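Local coordinates for putative iron-uptake ABC transport system,periplasmic iron-binding protein (Campylobacter jejuni, PDB 3E13) that binds ferric iron in the periplasm and probably hands it to an ABC transporter for uptake into the cell, at residues A[10-21]-A[261-272]; A[196-205]-A[216-224]. All coordinates share one frame; numbering follows the deposited sequence.

Interaction 1 (A[10-21]-A[261-272]); sequences RHYNADFEIIKK and EIQKILTDSNYE. With FE (Fe (III) ion), chain B.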
loop_
_atom_site.group_PDB
_atom_site.type_symbol
_atom_site.label_atom_id
_atom_site.label_comp_id
_atom_site.label_asym_id
_atom_site.label_seq_id
_atom_site.Cartn_x
_atom_site.Cartn_y
_atom_site.Cartn_z
ATOM N N ARG A 10 3.779 -7.185 -4.102
ATOM C CA ARG A 10 2.636 -6.699 -4.872
ATOM C C ARG A 10 1.746 -7.909 -5.240
ATOM O O ARG A 10 2.135 -9.078 -5.026
ATOM C CB ARG A 10 3.088 -5.888 -6.086
ATOM C CG ARG A 10 3.529 -4.501 -5.698
ATOM C CD ARG A 10 4.042 -3.667 -6.855
ATOM N NE ARG A 10 3.072 -3.467 -7.925
ATOM C CZ ARG A 10 2.213 -2.394 -8.011
ATOM N NH1 ARG A 10 2.184 -1.433 -7.085
ATOM N NH2 ARG A 10 1.408 -2.306 -9.077
ATOM N N HIS A 11 0.538 -7.658 -5.708
ATOM C CA HIS A 11 -0.444 -8.714 -5.879
ATOM C C HIS A 11 -1.474 -8.305 -6.933
ATOM O O HIS A 11 -2.696 -8.352 -6.691
ATOM C CB HIS A 11 -1.084 -9.010 -4.501
ATOM C CG HIS A 11 -1.278 -7.775 -3.662
ATOM N ND1 HIS A 11 -0.344 -7.341 -2.745
ATOM C CD2 HIS A 11 -2.284 -6.857 -3.638
ATOM C CE1 HIS A 11 -0.773 -6.203 -2.197
ATOM N NE2 HIS A 11 -1.960 -5.905 -2.709
ATOM N N TYR A 12 -0.944 -7.905 -8.094
ATOM C CA TYR A 12 -1.734 -7.273 -9.145
ATOM C C TYR A 12 -1.468 -7.867 -10.511
ATOM O O TYR A 12 -0.318 -8.109 -10.895
ATOM C CB TYR A 12 -1.416 -5.782 -9.205
ATOM C CG TYR A 12 -1.493 -5.103 -7.857
ATOM C CD1 TYR A 12 -0.339 -4.595 -7.248
ATOM C CD2 TYR A 12 -2.661 -5.064 -7.136
ATOM C CE1 TYR A 12 -0.362 -4.005 -6.015
ATOM C CE2 TYR A 12 -2.689 -4.486 -5.898
ATOM C CZ TYR A 12 -1.575 -3.942 -5.330
ATOM O OH TYR A 12 -1.704 -3.391 -4.072
ATOM N N ASN A 13 -2.546 -8.079 -11.248
ATOM C CA ASN A 13 -2.444 -8.533 -12.624
ATOM C C ASN A 13 -1.736 -7.555 -13.521
ATOM O O ASN A 13 -1.038 -7.940 -14.446
ATOM C CB ASN A 13 -3.832 -8.796 -13.163
ATOM C CG ASN A 13 -4.180 -10.208 -13.101
ATOM O OD1 ASN A 13 -3.784 -10.918 -12.154
ATOM N ND2 ASN A 13 -4.858 -10.685 -14.132
ATOM N N ALA A 14 -1.869 -6.259 -13.247
ATOM C CA ALA A 14 -1.202 -5.250 -14.057
ATOM C C ALA A 14 0.301 -5.396 -14.113
ATOM O O ALA A 14 0.956 -5.058 -15.099
ATOM C CB ALA A 14 -1.561 -3.825 -13.575
ATOM N N ASP A 15 0.893 -5.939 -13.062
ATOM C CA ASP A 15 2.329 -6.099 -13.013
ATOM C C ASP A 15 2.848 -7.052 -14.085
ATOM O O ASP A 15 3.988 -6.880 -14.547
ATOM C CB ASP A 15 2.719 -6.613 -11.639
ATOM C CG ASP A 15 2.516 -5.569 -10.588
ATOM O OD1 ASP A 15 2.999 -5.747 -9.442
ATOM O OD2 ASP A 15 1.992 -4.486 -10.875
ATOM N N PHE A 16 2.049 -8.055 -14.419
ATOM C CA PHE A 16 2.462 -9.038 -15.446
ATOM C C PHE A 16 2.705 -8.360 -16.776
ATOM O O PHE A 16 3.715 -8.656 -17.458
ATOM C CB PHE A 16 1.453 -10.138 -15.615
ATOM C CG PHE A 16 1.260 -11.007 -14.390
ATOM C CD1 PHE A 16 -0.033 -11.390 -14.005
ATOM C CD2 PHE A 16 2.335 -11.478 -13.665
ATOM C CE1 PHE A 16 -0.238 -12.200 -12.885
ATOM C CE2 PHE A 16 2.139 -12.290 -12.521
ATOM C CZ PHE A 16 0.850 -12.653 -12.153
ATOM N N GLU A 17 1.823 -7.425 -17.133
ATOM C CA GLU A 17 1.969 -6.645 -18.359
ATOM C C GLU A 17 3.273 -5.832 -18.308
ATOM O O GLU A 17 4.015 -5.716 -19.319
ATOM C CB GLU A 17 0.774 -5.697 -18.610
ATOM C CG GLU A 17 1.053 -4.674 -19.732
ATOM C CD GLU A 17 -0.075 -3.699 -20.138
ATOM O OE1 GLU A 17 -0.959 -3.382 -19.335
ATOM O OE2 GLU A 17 -0.038 -3.221 -21.302
ATOM N N ILE A 18 3.518 -5.194 -17.156
ATOM C CA ILE A 18 4.702 -4.348 -16.998
ATOM C C ILE A 18 5.965 -5.164 -17.184
ATOM O O ILE A 18 6.892 -4.746 -17.846
ATOM C CB ILE A 18 4.660 -3.612 -15.603
ATOM C CG1 ILE A 18 3.470 -2.633 -15.604
ATOM C CG2 ILE A 18 6.002 -3.038 -15.253
ATOM C CD1 ILE A 18 3.195 -1.984 -14.291
ATOM N N ILE A 19 5.978 -6.364 -16.625
ATOM C CA ILE A 19 7.142 -7.189 -16.674
ATOM C C ILE A 19 7.385 -7.645 -18.118
ATOM O O ILE A 19 8.511 -7.627 -18.580
ATOM C CB ILE A 19 7.009 -8.359 -15.668
ATOM C CG1 ILE A 19 7.229 -7.819 -14.218
ATOM C CG2 ILE A 19 7.981 -9.472 -16.033
ATOM C CD1 ILE A 19 6.685 -8.732 -13.152
ATOM N N LYS A 20 6.328 -8.000 -18.828
ATOM C CA LYS A 20 6.433 -8.399 -20.237
ATOM C C LYS A 20 7.001 -7.285 -21.057
ATOM O O LYS A 20 7.912 -7.495 -21.887
ATOM C CB LYS A 20 5.056 -8.767 -20.783
ATOM C CG LYS A 20 4.608 -10.161 -20.472
ATOM C CD LYS A 20 3.491 -10.571 -21.463
ATOM C CE LYS A 20 2.271 -11.135 -20.746
ATOM N NZ LYS A 20 1.376 -11.809 -21.724
ATOM N N LYS A 21 6.552 -6.071 -20.779
ATOM C CA LYS A 21 7.110 -4.932 -21.479
ATOM C C LYS A 21 8.592 -4.745 -21.203
ATOM O O LYS A 21 9.322 -4.395 -22.119
ATOM C CB LYS A 21 6.325 -3.685 -21.180
ATOM C CG LYS A 21 4.968 -3.712 -21.831
ATOM C CD LYS A 21 4.155 -2.549 -21.399
ATOM C CE LYS A 21 4.129 -1.515 -22.426
ATOM N NZ LYS A 21 3.498 -1.965 -23.753
ATOM N N GLU A 261 5.557 5.385 -19.736
ATOM C CA GLU A 261 4.587 4.377 -20.104
ATOM C C GLU A 261 4.150 3.527 -18.923
ATOM O O GLU A 261 2.977 3.226 -18.788
ATOM C CB GLU A 261 5.059 3.472 -21.273
ATOM C CG GLU A 261 3.995 2.459 -21.670
ATOM C CD GLU A 261 4.279 1.628 -22.907
ATOM O OE1 GLU A 261 5.439 1.546 -23.338
ATOM O OE2 GLU A 261 3.273 1.084 -23.463
ATOM N N ILE A 262 5.095 3.213 -18.042
ATOM C CA ILE A 262 4.799 2.311 -16.956
ATOM C C ILE A 262 4.026 3.047 -15.852
ATOM O O ILE A 262 3.089 2.487 -15.264
ATOM C CB ILE A 262 6.087 1.678 -16.444
ATOM C CG1 ILE A 262 6.763 0.906 -17.571
ATOM C CG2 ILE A 262 5.820 0.782 -15.263
ATOM C CD1 ILE A 262 5.876 -0.242 -18.203
ATOM N N GLN A 263 4.389 4.302 -15.592
ATOM C CA GLN A 263 3.640 5.097 -14.641
ATOM C C GLN A 263 2.212 5.298 -15.114
ATOM O O GLN A 263 1.273 5.285 -14.325
ATOM C CB GLN A 263 4.350 6.415 -14.372
ATOM C CG GLN A 263 5.657 6.211 -13.631
ATOM C CD GLN A 263 5.446 6.160 -12.155
ATOM O OE1 GLN A 263 4.896 7.087 -11.577
ATOM N NE2 GLN A 263 5.816 5.049 -11.547
ATOM N N LYS A 264 2.035 5.464 -16.432
ATOM C CA LYS A 264 0.687 5.550 -16.987
ATOM C C LYS A 264 -0.112 4.228 -16.802
ATOM O O LYS A 264 -1.288 4.262 -16.447
ATOM C CB LYS A 264 0.712 6.004 -18.453
ATOM C CG LYS A 264 -0.727 6.390 -18.949
ATOM C CD LYS A 264 -1.504 7.309 -17.992
ATOM C CE LYS A 264 -2.590 8.140 -18.686
ATOM N NZ LYS A 264 -3.691 8.458 -17.781
ATOM N N ILE A 265 0.511 3.083 -17.002
ATOM C CA ILE A 265 -0.175 1.813 -16.777
ATOM C C ILE A 265 -0.571 1.670 -15.308
ATOM O O ILE A 265 -1.642 1.175 -14.974
ATOM C CB ILE A 265 0.710 0.649 -17.216
ATOM C CG1 ILE A 265 0.852 0.656 -18.754
ATOM C CG2 ILE A 265 0.199 -0.703 -16.634
ATOM C CD1 ILE A 265 1.785 -0.398 -19.225
ATOM N N LEU A 266 0.305 2.093 -14.417
ATOM C CA LEU A 266 0.016 1.961 -12.987
ATOM C C LEU A 266 -1.239 2.731 -12.593
ATOM O O LEU A 266 -1.986 2.265 -11.739
ATOM C CB LEU A 266 1.218 2.378 -12.178
ATOM C CG LEU A 266 2.400 1.367 -12.196
ATOM C CD1 LEU A 266 3.700 2.024 -11.795
ATOM C CD2 LEU A 266 2.109 0.184 -11.339
ATOM N N THR A 267 -1.498 3.893 -13.217
ATOM C CA THR A 267 -2.751 4.582 -12.922
ATOM C C THR A 267 -3.927 4.110 -13.803
ATOM O O THR A 267 -5.057 3.987 -13.319
ATOM C CB THR A 267 -2.537 6.113 -12.923
ATOM O OG1 THR A 267 -3.694 6.769 -12.407
ATOM C CG2 THR A 267 -2.335 6.700 -14.317
ATOM N N ASP A 268 -3.659 3.795 -15.066
ATOM C CA ASP A 268 -4.713 3.393 -15.981
ATOM C C ASP A 268 -5.251 1.973 -15.756
ATOM O O ASP A 268 -6.462 1.723 -15.962
ATOM C CB ASP A 268 -4.279 3.531 -17.418
ATOM C CG ASP A 268 -4.303 4.967 -17.905
ATOM O OD1 ASP A 268 -4.490 5.982 -17.141
ATOM O OD2 ASP A 268 -4.060 5.165 -19.111
ATOM N N SER A 269 -4.350 1.067 -15.412
ATOM C CA SER A 269 -4.661 -0.334 -15.267
ATOM C C SER A 269 -4.714 -0.818 -13.810
ATOM O O SER A 269 -5.398 -1.797 -13.547
ATOM C CB SER A 269 -3.679 -1.196 -16.076
ATOM O OG SER A 269 -3.873 -0.922 -17.478
ATOM N N ASN A 270 -4.034 -0.130 -12.902
ATOM C CA ASN A 270 -4.066 -0.487 -11.483
ATOM C C ASN A 270 -4.659 0.551 -10.563
ATOM O O ASN A 270 -4.788 0.291 -9.373
ATOM C CB ASN A 270 -2.688 -0.959 -10.967
ATOM C CG ASN A 270 -2.820 -2.068 -9.941
ATOM O OD1 ASN A 270 -3.530 -3.057 -10.204
ATOM N ND2 ASN A 270 -2.170 -1.911 -8.791
ATOM N N TYR A 271 -5.050 1.712 -11.102
ATOM C CA TYR A 271 -5.769 2.734 -10.382
ATOM C C TYR A 271 -5.035 3.347 -9.205
ATOM O O TYR A 271 -5.660 3.924 -8.346
ATOM C CB TYR A 271 -7.188 2.215 -10.026
ATOM C CG TYR A 271 -7.826 1.714 -11.322
ATOM C CD1 TYR A 271 -8.271 2.609 -12.288
ATOM C CD2 TYR A 271 -7.811 0.369 -11.649
ATOM C CE1 TYR A 271 -8.753 2.152 -13.479
ATOM C CE2 TYR A 271 -8.318 -0.087 -12.822
ATOM C CZ TYR A 271 -8.787 0.813 -13.741
ATOM O OH TYR A 271 -9.258 0.383 -14.976
ATOM N N GLU A 272 -3.709 3.279 -9.263
ATOM C CA GLU A 272 -2.858 3.900 -8.250
ATOM C C GLU A 272 -2.530 5.313 -8.667
ATOM O O GLU A 272 -2.823 5.723 -9.798
ATOM C CB GLU A 272 -1.594 3.098 -8.023
ATOM C CG GLU A 272 -1.846 1.675 -7.517
ATOM C CD GLU A 272 -0.586 0.846 -7.437
ATOM O OE1 GLU A 272 -0.284 0.148 -8.426
ATOM O OE2 GLU A 272 0.075 0.907 -6.384
HETATM FE FE FE B . -2.742 -3.862 -2.496
HETATM O O HOH W 1 -3.964 -5.122 -11.713
HETATM O O HOH W 2 5.594 -0.594 -25.096
#

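Interaction 2 (A[196-205]-A[216-224]); sequences MNTYYIGLLK and GNSLGIIFP. With FE (Fe (III) ion), chain B.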
loop_
_atom_site.group_PDB
_atom_site.type_symbol
_atom_site.label_atom_id
_atom_site.label_comp_id
_atom_site.label_asym_id
_atom_site.label_seq_id
_atom_site.Cartn_x
_atom_site.Cartn_y
_atom_site.Cartn_z
ATOM N N MET A 196 -9.951 0.604 3.587
ATOM C CA MET A 196 -9.397 0.074 2.353
ATOM C C MET A 196 -8.632 1.109 1.505
ATOM O O MET A 196 -8.849 2.304 1.638
ATOM C CB MET A 196 -10.504 -0.569 1.487
ATOM C CG MET A 196 -11.576 0.409 0.974
ATOM S SD MET A 196 -12.882 -0.330 -0.034
ATOM C CE MET A 196 -11.926 -0.996 -1.317
ATOM N N ASN A 197 -7.781 0.632 0.602
ATOM C CA ASN A 197 -6.995 1.493 -0.263
ATOM C C ASN A 197 -7.818 1.907 -1.484
ATOM O O ASN A 197 -8.703 1.187 -1.993
ATOM C CB ASN A 197 -5.711 0.820 -0.747
ATOM C CG ASN A 197 -4.663 0.648 0.333
ATOM O OD1 ASN A 197 -4.661 1.351 1.372
ATOM N ND2 ASN A 197 -3.727 -0.279 0.087
ATOM N N THR A 198 -7.555 3.117 -1.943
ATOM C CA THR A 198 -8.313 3.705 -3.011
ATOM C C THR A 198 -8.299 2.913 -4.311
ATOM O O THR A 198 -9.335 2.791 -4.998
ATOM C CB THR A 198 -7.771 5.108 -3.332
ATOM O OG1 THR A 198 -6.319 5.100 -3.349
ATOM C CG2 THR A 198 -8.174 6.160 -2.312
ATOM N N TYR A 199 -7.124 2.404 -4.688
ATOM C CA TYR A 199 -6.983 1.734 -5.983
ATOM C C TYR A 199 -7.884 0.519 -6.109
ATOM O O TYR A 199 -8.309 0.170 -7.178
ATOM C CB TYR A 199 -5.516 1.402 -6.318
ATOM C CG TYR A 199 -4.860 0.550 -5.304
ATOM C CD1 TYR A 199 -4.938 -0.825 -5.393
ATOM C CD2 TYR A 199 -4.214 1.119 -4.212
ATOM C CE1 TYR A 199 -4.411 -1.609 -4.423
ATOM C CE2 TYR A 199 -3.667 0.327 -3.227
ATOM C CZ TYR A 199 -3.748 -1.025 -3.345
ATOM O OH TYR A 199 -3.232 -1.851 -2.350
ATOM N N TYR A 200 -8.193 -0.138 -4.984
ATOM C CA TYR A 200 -9.104 -1.287 -5.076
ATOM C C TYR A 200 -10.479 -0.882 -5.581
ATOM O O TYR A 200 -11.133 -1.683 -6.256
ATOM C CB TYR A 200 -9.277 -2.030 -3.728
ATOM C CG TYR A 200 -7.995 -2.751 -3.324
ATOM C CD1 TYR A 200 -7.513 -3.793 -4.078
ATOM C CD2 TYR A 200 -7.291 -2.396 -2.161
ATOM C CE1 TYR A 200 -6.335 -4.462 -3.717
ATOM C CE2 TYR A 200 -6.124 -3.009 -1.824
ATOM C CZ TYR A 200 -5.643 -4.038 -2.581
ATOM O OH TYR A 200 -4.505 -4.693 -2.271
ATOM N N ILE A 201 -10.942 0.337 -5.261
ATOM C CA ILE A 201 -12.245 0.790 -5.760
ATOM C C ILE A 201 -12.192 0.881 -7.284
ATOM O O ILE A 201 -13.118 0.460 -7.969
ATOM C CB ILE A 201 -12.679 2.157 -5.126
ATOM C CG1 ILE A 201 -12.804 1.975 -3.620
ATOM C CG2 ILE A 201 -13.951 2.690 -5.785
ATOM C CD1 ILE A 201 -13.038 3.237 -2.865
ATOM N N GLY A 202 -11.085 1.388 -7.825
ATOM C CA GLY A 202 -10.893 1.362 -9.250
ATOM C C GLY A 202 -10.778 0.017 -9.894
ATOM O O GLY A 202 -11.331 -0.208 -10.965
ATOM N N LEU A 203 -10.047 -0.894 -9.251
ATOM C CA LEU A 203 -9.878 -2.224 -9.786
ATOM C C LEU A 203 -11.244 -2.900 -9.863
ATOM O O LEU A 203 -11.563 -3.570 -10.842
ATOM C CB LEU A 203 -8.941 -3.065 -8.907
ATOM C CG LEU A 203 -7.460 -2.810 -9.128
ATOM C CD1 LEU A 203 -6.612 -3.480 -8.058
ATOM C CD2 LEU A 203 -7.031 -3.230 -10.474
ATOM N N LEU A 204 -12.026 -2.755 -8.812
ATOM C CA LEU A 204 -13.338 -3.379 -8.760
ATOM C C LEU A 204 -14.257 -2.819 -9.830
ATOM O O LEU A 204 -14.917 -3.548 -10.553
ATOM C CB LEU A 204 -13.944 -3.269 -7.354
ATOM C CG LEU A 204 -13.272 -4.062 -6.228
ATOM C CD1 LEU A 204 -13.737 -3.559 -4.876
ATOM C CD2 LEU A 204 -13.554 -5.547 -6.396
ATOM N N LYS A 205 -14.378 -1.481 -9.881
ATOM C CA LYS A 205 -15.250 -0.849 -10.869
ATOM C C LYS A 205 -14.958 -1.162 -12.320
ATOM O O LYS A 205 -15.850 -1.096 -13.149
ATOM C CB LYS A 205 -15.251 0.676 -10.669
ATOM C CG LYS A 205 -15.920 1.162 -9.441
ATOM C CD LYS A 205 -15.743 2.669 -9.247
ATOM C CE LYS A 205 -16.558 3.498 -10.198
ATOM N NZ LYS A 205 -18.026 3.317 -9.959
ATOM N N GLY A 216 -17.751 -2.593 -6.572
ATOM C CA GLY A 216 -17.036 -1.336 -6.677
ATOM C C GLY A 216 -17.973 -0.170 -6.903
ATOM O O GLY A 216 -17.771 0.932 -6.357
ATOM N N ASN A 217 -19.054 -0.435 -7.612
ATOM C CA ASN A 217 -19.994 0.643 -7.974
ATOM C C ASN A 217 -20.807 1.133 -6.754
ATOM O O ASN A 217 -21.331 2.271 -6.777
ATOM C CB ASN A 217 -20.945 0.235 -9.097
ATOM C CG ASN A 217 -20.324 0.340 -10.500
ATOM O OD1 ASN A 217 -19.227 0.840 -10.674
ATOM N ND2 ASN A 217 -21.048 -0.194 -11.512
ATOM N N SER A 218 -20.883 0.330 -5.692
ATOM C CA SER A 218 -21.584 0.677 -4.488
ATOM C C SER A 218 -20.793 1.546 -3.521
ATOM O O SER A 218 -21.344 2.008 -2.544
ATOM C CB SER A 218 -22.049 -0.605 -3.789
ATOM O OG SER A 218 -20.978 -1.237 -3.064
ATOM N N LEU A 219 -19.491 1.734 -3.776
ATOM C CA LEU A 219 -18.597 2.385 -2.802
ATOM C C LEU A 219 -18.497 3.888 -2.927
ATOM O O LEU A 219 -18.187 4.398 -4.008
ATOM C CB LEU A 219 -17.221 1.751 -2.818
ATOM C CG LEU A 219 -17.235 0.226 -2.648
ATOM C CD1 LEU A 219 -15.796 -0.319 -2.893
ATOM C CD2 LEU A 219 -17.731 -0.200 -1.340
ATOM N N GLY A 220 -18.757 4.584 -1.815
ATOM C CA GLY A 220 -18.353 5.964 -1.633
ATOM C C GLY A 220 -17.083 6.079 -0.772
ATOM O O GLY A 220 -16.821 5.227 0.055
ATOM N N ILE A 221 -16.336 7.161 -0.950
ATOM C CA ILE A 221 -15.073 7.352 -0.242
ATOM C C ILE A 221 -15.213 8.470 0.769
ATOM O O ILE A 221 -15.611 9.592 0.419
ATOM C CB ILE A 221 -13.957 7.736 -1.223
ATOM C CG1 ILE A 221 -13.758 6.606 -2.245
ATOM C CG2 ILE A 221 -12.669 8.105 -0.427
ATOM C CD1 ILE A 221 -12.657 6.925 -3.334
ATOM N N ILE A 222 -14.789 8.195 1.988
ATOM C CA ILE A 222 -14.395 9.239 2.944
ATOM C C ILE A 222 -12.887 9.334 2.937
ATOM O O ILE A 222 -12.219 8.371 3.280
ATOM C CB ILE A 222 -14.892 8.874 4.363
ATOM C CG1 ILE A 222 -16.434 8.734 4.383
ATOM C CG2 ILE A 222 -14.401 9.842 5.389
ATOM C CD1 ILE A 222 -17.005 7.984 5.553
ATOM N N PHE A 223 -12.345 10.477 2.573
ATOM C CA PHE A 223 -10.932 10.751 2.788
ATOM C C PHE A 223 -10.736 11.215 4.234
ATOM O O PHE A 223 -11.176 12.310 4.588
ATOM C CB PHE A 223 -10.487 11.833 1.811
ATOM C CG PHE A 223 -10.438 11.351 0.384
ATOM C CD1 PHE A 223 -11.380 11.751 -0.535
ATOM C CD2 PHE A 223 -9.412 10.518 -0.029
ATOM C CE1 PHE A 223 -11.346 11.270 -1.835
ATOM C CE2 PHE A 223 -9.358 10.057 -1.343
ATOM C CZ PHE A 223 -10.342 10.440 -2.228
ATOM N N PRO A 224 -10.171 10.392 5.120
ATOM C CA PRO A 224 -10.144 10.796 6.512
ATOM C C PRO A 224 -9.279 12.021 6.777
ATOM O O PRO A 224 -8.295 12.295 6.083
ATOM C CB PRO A 224 -9.637 9.538 7.246
ATOM C CG PRO A 224 -10.007 8.419 6.297
ATOM C CD PRO A 224 -9.684 9.016 4.963
HETATM FE FE FE B . -2.742 -3.862 -2.496
HETATM O O HOH W 3 -17.935 0.679 -13.080
HETATM O O HOH W 4 -17.864 3.895 -6.768
#

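Interaction 1 (A[10-21]-A[261-272])
The iron-binding loop of this periplasmic binding protein, with the helix that follows it, is held here against helix 261-268 and its C-terminal turn. R10 forms an end-on salt bridge with E272: NH1 and NH2 face the carboxylate, the two planes only 19° apart, with NH2 3.1 Å from E272 OE1 and NH1 3.2 Å from E272 OE2. A second salt bridge grips D15 side-on, R10 NE lying 2.7 Å from D15 OD1, so that the three residues form a salt-bridge network. An arginine suits this place because its flat group can serve two acids in one plane, and the bend at chi3 (59°) helps turn it toward both. E272 OE1 also accepts from N270 ND2 at 2.8 Å, from above the carboxylate plane; OE2, besides R10 NH1, has a hydrogen bond with T100 and a salt bridge with R102. The N270-E272 bond helps keep the amide over one face of the Y12 ring, ND2 lying 3.4 Å above its centre, while H11 lies over the other face. Y12 OH binds the ferric ion at 1.9 Å and also accepts from R102; H11 NE2 supplies a second ligand from the same loop. Farther along, the antiparallel helices pack through branched aliphatic chains, which meet between the helix axes: I18 sends CG2 to I262, CG1 to I265 and CD1 to L266. At the far end K21 forms a salt bridge with E261, NZ 3.1 Å from OE2, and a water links K21 NZ to E261 OE1, accepting from the lysine at 2.8 Å.

Interaction 2 (A[196-205]-A[216-224])
N217 OD1 is gripped twice: by K205 NZ at 2.8 Å, which comes in tilted 35° from the carbonyl plane, and by a water that also donates to K205 O. K205 gets there by bending at chi3 and chi4 (73° and 65°), laying its methylenes along the backbone of G216, with CG 3.5 Å from G216 C. A lysine fits because its long chain covers the peptide before its amine turns to the amide. A second water accepts from NZ and donates to the carbonyl oxygens of G216 and L219. At G216 the lack of a side chain lets helix 210-217 approach helix 198-205 closely, and L204 CB rests 3.7 Å from G216 CA. Beyond, apolar chains take over: I201 places CG1 3.8 Å from L219 CD1 and CD1 3.5 Å from I221 CG1, and M196 SD also meets L219 CD1. F288 of helix 283-288 touches I201 and I221 as well. Strand 219-222, paired antiparallel with strand 97-109, thus backs helix 198-205, whose first turn presents Y199 and Y200 to the ferric ion. Such a tyrosine pair at the start of a helix, beside the domain-linking sheet, is characteristic of ferric-binding proteins of the periplasmic binding-protein fold.

How the interactions relate
Both contacts include ligands of the same ferric ion, with their centres about 18 Å apart. Interaction 1 supplies H11 and Y12, interaction 2 supplies Y199 and Y200, and Y143 completes the five protein ligands. The ligand atoms crowd together at the metal, Y12 OH lying 2.8 Å from Y199 OH and H11 NE2 2.9 Å from Y200 OH. The two contacts also touch away from the iron: the turn after helix 261-268 abuts helix 198-205, Y271 O coming 3.2 Å from Y199 CB. The chain leaves segment 10-21, runs through both segments of interaction 2 and then returns at 261-272, so residues distant in sequence meet at one site.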